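Local coordinates for Lmo1076 protein (Listeria monocytogenes serovar 1/2a, PDB 3FI7), which hydrolyses cell-wall peptidoglycan as the N-acetylglucosaminidase (family GH73) autolysin Auto of a pathogenic Listeria, this chain being its catalytic domain, at residues Pro27-Thr32 and Ser63-Ser68; Ser38-Asp43 and Ser115-Leu120. One frame throughout, in Å; residues are numbered along the deposited sequence.

Contact 1. Residues Pro27-Thr32 and Ser63-Ser68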
loop_
_atom_site.group_PDB
_atom_site.type_symbol
_atom_site.label_atom_id
_atom_site.label_comp_id
_atom_site.label_asym_id
_atom_site.label_seq_id
_atom_site.Cartn_x
_atom_site.Cartn_y
_atom_site.Cartn_z
ATOM N N PRO A 27 -18.580 1.932 -5.280
ATOM C CA PRO A 27 -17.723 0.787 -4.936
ATOM C C PRO A 27 -17.677 0.545 -3.426
ATOM O O PRO A 27 -18.065 1.421 -2.657
ATOM C CB PRO A 27 -16.333 1.225 -5.426
ATOM C CG PRO A 27 -16.592 2.346 -6.393
ATOM C CD PRO A 27 -17.813 3.042 -5.869
ATOM N N THR A 28 -17.213 -0.633 -3.013
ATOM C CA THR A 28 -16.944 -0.897 -1.599
ATOM C C THR A 28 -15.858 0.055 -1.077
ATOM O O THR A 28 -15.074 0.599 -1.859
ATOM C CB THR A 28 -16.461 -2.345 -1.374
ATOM O OG1 THR A 28 -15.190 -2.533 -2.014
ATOM C CG2 THR A 28 -17.480 -3.374 -1.909
ATOM N N PHE A 29 -15.802 0.257 0.237
ATOM C CA PHE A 29 -14.743 1.096 0.798
ATOM C C PHE A 29 -13.347 0.565 0.421
ATOM O O PHE A 29 -12.418 1.348 0.232
ATOM C CB PHE A 29 -14.905 1.304 2.323
ATOM C CG PHE A 29 -14.612 0.072 3.159
ATOM C CD1 PHE A 29 -15.653 -0.723 3.636
ATOM C CD2 PHE A 29 -13.300 -0.279 3.475
ATOM C CE1 PHE A 29 -15.400 -1.849 4.414
ATOM C CE2 PHE A 29 -13.028 -1.408 4.253
ATOM C CZ PHE A 29 -14.082 -2.199 4.722
ATOM N N GLN A 30 -13.215 -0.754 0.278
ATOM C CA GLN A 30 -11.935 -1.360 -0.112
ATOM C C GLN A 30 -11.537 -0.927 -1.521
ATOM O O GLN A 30 -10.401 -0.502 -1.766
ATOM C CB GLN A 30 -11.991 -2.899 -0.059
ATOM C CG GLN A 30 -12.242 -3.521 1.318
ATOM C CD GLN A 30 -13.719 -3.732 1.636
ATOM O OE1 GLN A 30 -14.561 -2.884 1.347
ATOM N NE2 GLN A 30 -14.032 -4.862 2.257
ATOM N N GLN A 31 -12.483 -1.044 -2.447
ATOM C CA GLN A 31 -12.237 -0.721 -3.850
ATOM C C GLN A 31 -12.029 0.784 -3.998
ATOM O O GLN A 31 -11.186 1.240 -4.772
ATOM C CB GLN A 31 -13.408 -1.195 -4.721
ATOM C CG GLN A 31 -13.207 -0.984 -6.218
ATOM C CD GLN A 31 -12.085 -1.843 -6.782
ATOM O OE1 GLN A 31 -12.094 -3.071 -6.657
ATOM N NE2 GLN A 31 -11.110 -1.196 -7.404
ATOM N N THR A 32 -12.788 1.552 -3.225
ATOM C CA THR A 32 -12.663 3.005 -3.251
ATOM C C THR A 32 -11.279 3.435 -2.771
ATOM O O THR A 32 -10.681 4.370 -3.320
ATOM C CB THR A 32 -13.752 3.662 -2.402
ATOM O OG1 THR A 32 -15.013 3.456 -3.041
ATOM C CG2 THR A 32 -13.494 5.167 -2.222
ATOM N N SER A 63 -2.384 0.268 6.354
ATOM C CA SER A 63 -3.300 1.324 6.767
ATOM C C SER A 63 -4.739 0.848 7.081
ATOM O O SER A 63 -5.568 1.672 7.462
ATOM C CB SER A 63 -3.378 2.376 5.664
ATOM O OG SER A 63 -4.282 1.961 4.635
ATOM N N ASN A 64 -5.035 -0.452 6.900
ATOM C CA ASN A 64 -6.421 -1.003 6.994
ATOM C C ASN A 64 -7.386 -0.302 6.021
ATOM O O ASN A 64 -8.388 0.295 6.428
ATOM C CB ASN A 64 -6.950 -0.960 8.447
ATOM C CG ASN A 64 -8.375 -1.538 8.606
ATOM O OD1 ASN A 64 -8.801 -2.420 7.867
ATOM N ND2 ASN A 64 -9.098 -1.036 9.601
ATOM N N TRP A 65 -7.059 -0.364 4.731
ATOM C CA TRP A 65 -7.882 0.257 3.697
ATOM C C TRP A 65 -8.073 1.737 3.982
ATOM O O TRP A 65 -9.148 2.281 3.758
ATOM C CB TRP A 65 -9.241 -0.446 3.611
ATOM C CG TRP A 65 -9.090 -1.904 3.353
ATOM C CD1 TRP A 65 -9.197 -2.917 4.262
ATOM C CD2 TRP A 65 -8.788 -2.519 2.097
ATOM N NE1 TRP A 65 -8.985 -4.127 3.646
ATOM C CE2 TRP A 65 -8.727 -3.909 2.317
ATOM C CE3 TRP A 65 -8.560 -2.026 0.807
ATOM C CZ2 TRP A 65 -8.457 -4.818 1.291
ATOM C CZ3 TRP A 65 -8.276 -2.923 -0.207
ATOM C CH2 TRP A 65 -8.230 -4.308 0.039
ATOM N N GLY A 66 -7.029 2.370 4.512
ATOM C CA GLY A 66 -7.048 3.791 4.802
ATOM C C GLY A 66 -7.883 4.228 5.997
ATOM O O GLY A 66 -8.250 5.396 6.088
ATOM N N ARG A 67 -8.161 3.317 6.928
ATOM C CA ARG A 67 -9.044 3.637 8.054
ATOM C C ARG A 67 -8.332 3.835 9.399
ATOM O O ARG A 67 -8.961 4.236 10.372
ATOM C CB ARG A 67 -10.145 2.572 8.199
ATOM C CG ARG A 67 -10.934 2.337 6.895
ATOM C CD ARG A 67 -12.025 1.282 7.064
ATOM N NE ARG A 67 -11.487 -0.060 7.285
ATOM C CZ ARG A 67 -12.229 -1.123 7.592
ATOM N NH1 ARG A 67 -13.555 -1.013 7.719
ATOM N NH2 ARG A 67 -11.644 -2.302 7.766
ATOM N N SER A 68 -7.036 3.543 9.471
ATOM C CA SER A 68 -6.318 3.738 10.729
ATOM C C SER A 68 -6.227 5.232 11.038
ATOM O O SER A 68 -6.335 6.067 10.138
ATOM C CB SER A 68 -4.927 3.110 10.684
ATOM O OG SER A 68 -4.037 3.925 9.953
#

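Contact 2. Residues Ser38-Asp43 and Ser115-Leu120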
loop_
_atom_site.group_PDB
_atom_site.type_symbol
_atom_site.label_atom_id
_atom_site.label_comp_id
_atom_site.label_asym_id
_atom_site.label_seq_id
_atom_site.Cartn_x
_atom_site.Cartn_y
_atom_site.Cartn_z
ATOM N N SER A 38 -4.346 4.475 -6.837
ATOM C CA SER A 38 -3.750 3.701 -7.926
ATOM C C SER A 38 -2.998 4.588 -8.916
ATOM O O SER A 38 -1.937 4.211 -9.409
ATOM C CB SER A 38 -4.806 2.850 -8.652
ATOM O OG SER A 38 -5.760 3.672 -9.317
ATOM N N THR A 39 -3.548 5.764 -9.207
ATOM C CA THR A 39 -2.898 6.693 -10.131
ATOM C C THR A 39 -1.515 7.123 -9.638
ATOM O O THR A 39 -0.531 7.059 -10.377
ATOM C CB THR A 39 -3.743 7.952 -10.348
ATOM O OG1 THR A 39 -5.078 7.571 -10.680
ATOM C CG2 THR A 39 -3.145 8.822 -11.480
ATOM N N GLN A 40 -1.448 7.554 -8.386
ATOM C CA GLN A 40 -0.187 7.989 -7.792
ATOM C C GLN A 40 0.770 6.818 -7.644
ATOM O O GLN A 40 1.975 6.978 -7.801
ATOM C CB GLN A 40 -0.425 8.663 -6.434
ATOM C CG GLN A 40 -1.177 9.990 -6.539
ATOM C CD GLN A 40 -1.978 10.339 -5.271
ATOM O OE1 GLN A 40 -2.665 9.484 -4.679
ATOM N NE2 GLN A 40 -1.905 11.606 -4.864
ATOM N N ALA A 41 0.234 5.635 -7.362
ATOM C CA ALA A 41 1.093 4.465 -7.234
ATOM C C ALA A 41 1.736 4.105 -8.573
ATOM O O ALA A 41 2.907 3.738 -8.624
ATOM C CB ALA A 41 0.321 3.273 -6.664
ATOM N N MET A 42 0.971 4.203 -9.655
ATOM C CA MET A 42 1.517 3.905 -10.980
ATOM C C MET A 42 2.637 4.895 -11.335
ATOM O O MET A 42 3.689 4.500 -11.837
ATOM C CB MET A 42 0.416 3.895 -12.062
ATOM C CG MET A 42 -0.448 2.632 -12.074
ATOM S SD MET A 42 -1.687 2.553 -13.410
ATOM C CE MET A 42 -2.886 3.778 -12.860
ATOM N N ASP A 43 2.411 6.175 -11.062
ATOM C CA ASP A 43 3.409 7.200 -11.358
ATOM C C ASP A 43 4.684 7.015 -10.541
ATOM O O ASP A 43 5.773 7.027 -11.085
ATOM C CB ASP A 43 2.844 8.593 -11.104
ATOM C CG ASP A 43 1.646 8.892 -11.971
ATOM O OD1 ASP A 43 1.459 8.168 -12.973
ATOM O OD2 ASP A 43 0.895 9.847 -11.655
ATOM N N SER A 115 -0.632 14.803 1.966
ATOM C CA SER A 115 -1.618 13.905 1.379
ATOM C C SER A 115 -1.037 12.510 1.238
ATOM O O SER A 115 0.130 12.275 1.548
ATOM C CB SER A 115 -2.048 14.401 -0.003
ATOM O OG SER A 115 -1.003 14.219 -0.945
ATOM N N HIS A 116 -1.856 11.591 0.743
ATOM C CA HIS A 116 -1.425 10.220 0.546
ATOM C C HIS A 116 -0.244 10.121 -0.419
ATOM O O HIS A 116 0.545 9.171 -0.351
ATOM C CB HIS A 116 -2.589 9.362 0.053
ATOM C CG HIS A 116 -3.589 9.048 1.117
ATOM N ND1 HIS A 116 -4.920 8.823 0.847
ATOM C CD2 HIS A 116 -3.452 8.934 2.460
ATOM C CE1 HIS A 116 -5.559 8.570 1.975
ATOM N NE2 HIS A 116 -4.691 8.631 2.969
ATOM N N LYS A 117 -0.118 11.097 -1.311
ATOM C CA LYS A 117 0.931 11.038 -2.318
ATOM C C LYS A 117 2.314 10.972 -1.685
ATOM O O LYS A 117 3.133 10.139 -2.065
ATOM C CB LYS A 117 0.859 12.225 -3.274
ATOM C CG LYS A 117 1.943 12.187 -4.341
ATOM C CD LYS A 117 1.911 13.418 -5.224
ATOM C CE LYS A 117 3.135 13.480 -6.123
ATOM N NZ LYS A 117 3.159 14.745 -6.921
ATOM N N GLU A 118 2.570 11.847 -0.719
ATOM C CA GLU A 118 3.890 11.930 -0.101
ATOM C C GLU A 118 4.166 10.693 0.757
ATOM O O GLU A 118 5.314 10.261 0.900
ATOM C CB GLU A 118 4.024 13.215 0.723
ATOM C CG GLU A 118 4.076 14.495 -0.118
ATOM C CD GLU A 118 2.708 14.966 -0.617
ATOM O OE1 GLU A 118 2.673 15.812 -1.532
ATOM O OE2 GLU A 118 1.668 14.511 -0.099
ATOM N N SER A 119 3.101 10.122 1.314
ATOM C CA SER A 119 3.191 8.881 2.080
ATOM C C SER A 119 3.601 7.706 1.167
ATOM O O SER A 119 4.516 6.938 1.492
ATOM C CB SER A 119 1.851 8.609 2.781
ATOM O OG SER A 119 1.833 7.352 3.430
ATOM N N LEU A 120 2.940 7.582 0.017
ATOM C CA LEU A 120 3.319 6.571 -0.972
ATOM C C LEU A 120 4.760 6.773 -1.444
ATOM O O LEU A 120 5.511 5.813 -1.604
ATOM C CB LEU A 120 2.367 6.581 -2.171
ATOM C CG LEU A 120 0.923 6.181 -1.856
ATOM C CD1 LEU A 120 -0.042 6.713 -2.919
ATOM C CD2 LEU A 120 0.792 4.660 -1.689
#

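Contact 1. Residues Pro27-Thr32 and Ser63-Ser68
Phe29 and Gln30, in the N-capped first turn of helix 29-47, meet Trp65 and Arg67 of the type I' beta turn Asn64-Arg67 that follows helix 52-63. The CB of Gln30 lies over the six-membered ring of the indole, 3.7 Å from its centroid, in a CH-pi contact, and Gln30 CG continues across the same face at 3.7 Å from Trp65 CE2. A bend at chi2 (90°) then turns the amide off the indole, and Gln30 OE1 ends above the centre of the neighbouring Phe29 ring. Phe29 presents an edge to the indole, an offset edge-to-face pair with planes at 81°. Its CE2 sits over the centre of the Arg67 guanidinium, 3.4 Å from Arg67 CZ. The turn itself fixes that guanidinium: Arg67 NE bonds to Asn64 O at 3.2 Å and Arg67 NH2 to Asn64 OD1 at 2.8 Å, a side-on grip that holds its plane 24° from that of the Phe29 ring. Just ahead of the turn, Ser63 OG accepts from Gly66 N in an ST motif, while on the helix side Thr28, the N-cap, accepts from Gln31 N with OG1 at 3.1 Å. Tyr177 also meets the Trp65 ring and touches Gln30.

Contact 2. Residues Ser38-Asp43 and Ser115-Leu120
Gln40 reaches from helix 29-47 to the N-terminal end of helix 116-129, where it meets Lys117 and Leu120. The Leu120 side is the buried part. Leu120 brings CD1 to 4.0 Å from Gln40 CB, an aliphatic contact beside the stem of the glutamine. The same leucine is buried against Ile37 and Leu44 of helix 29-47 and Met55 of helix 52-63, and Ala41 rests on Met55 and Ile56. The short contact is made by the end of the glutamine: the extended Gln40 chain (chi2 153°) carries its amide across the Lys117 side chain at about a right angle, with NE2 only 3.2 Å from Lys117 CB. This is a close approach of an amide nitrogen to a methylene.

Beyond CB, Lys117 forms the loose, exposed side. With all four of its torsions near 180°, the chain runs straight out, leading the ammonium group away from helix 29-47. The start of the second helix is organised within its own turn: Ser115 OG accepts from Lys117 N at 3.3 Å and donates to Glu118 OE2 at 2.8 Å. Joined in this way, a serine-capped helix packs through its N-terminal end against a longer helix, with helix 52-63 touching both, as suits the helical core of a lysozyme-like domain.

In the fold
Both contacts draw on helix 29-47, contact 1 on its capped first turn and contact 2 on its middle. Contact 1 joins this helix to the loop before the two-stranded sheet, and contact 2 joins it to helix 116-129, which follows the sheet; along the chain the segments alternate. The two centres lie 15 Å apart and the nearest atoms about 6 Å, without touching; contact 1 is a surface contact and contact 2 is partly buried. The loop between helix 52-63 and strand 89-98 adds a link: His116 NE2 bonds to Gly71 O, and Ser68 OG to Gly71 N. Leu78 touches Ser63 and His116, joining the surroundings of both contacts within the glucosaminidase domain.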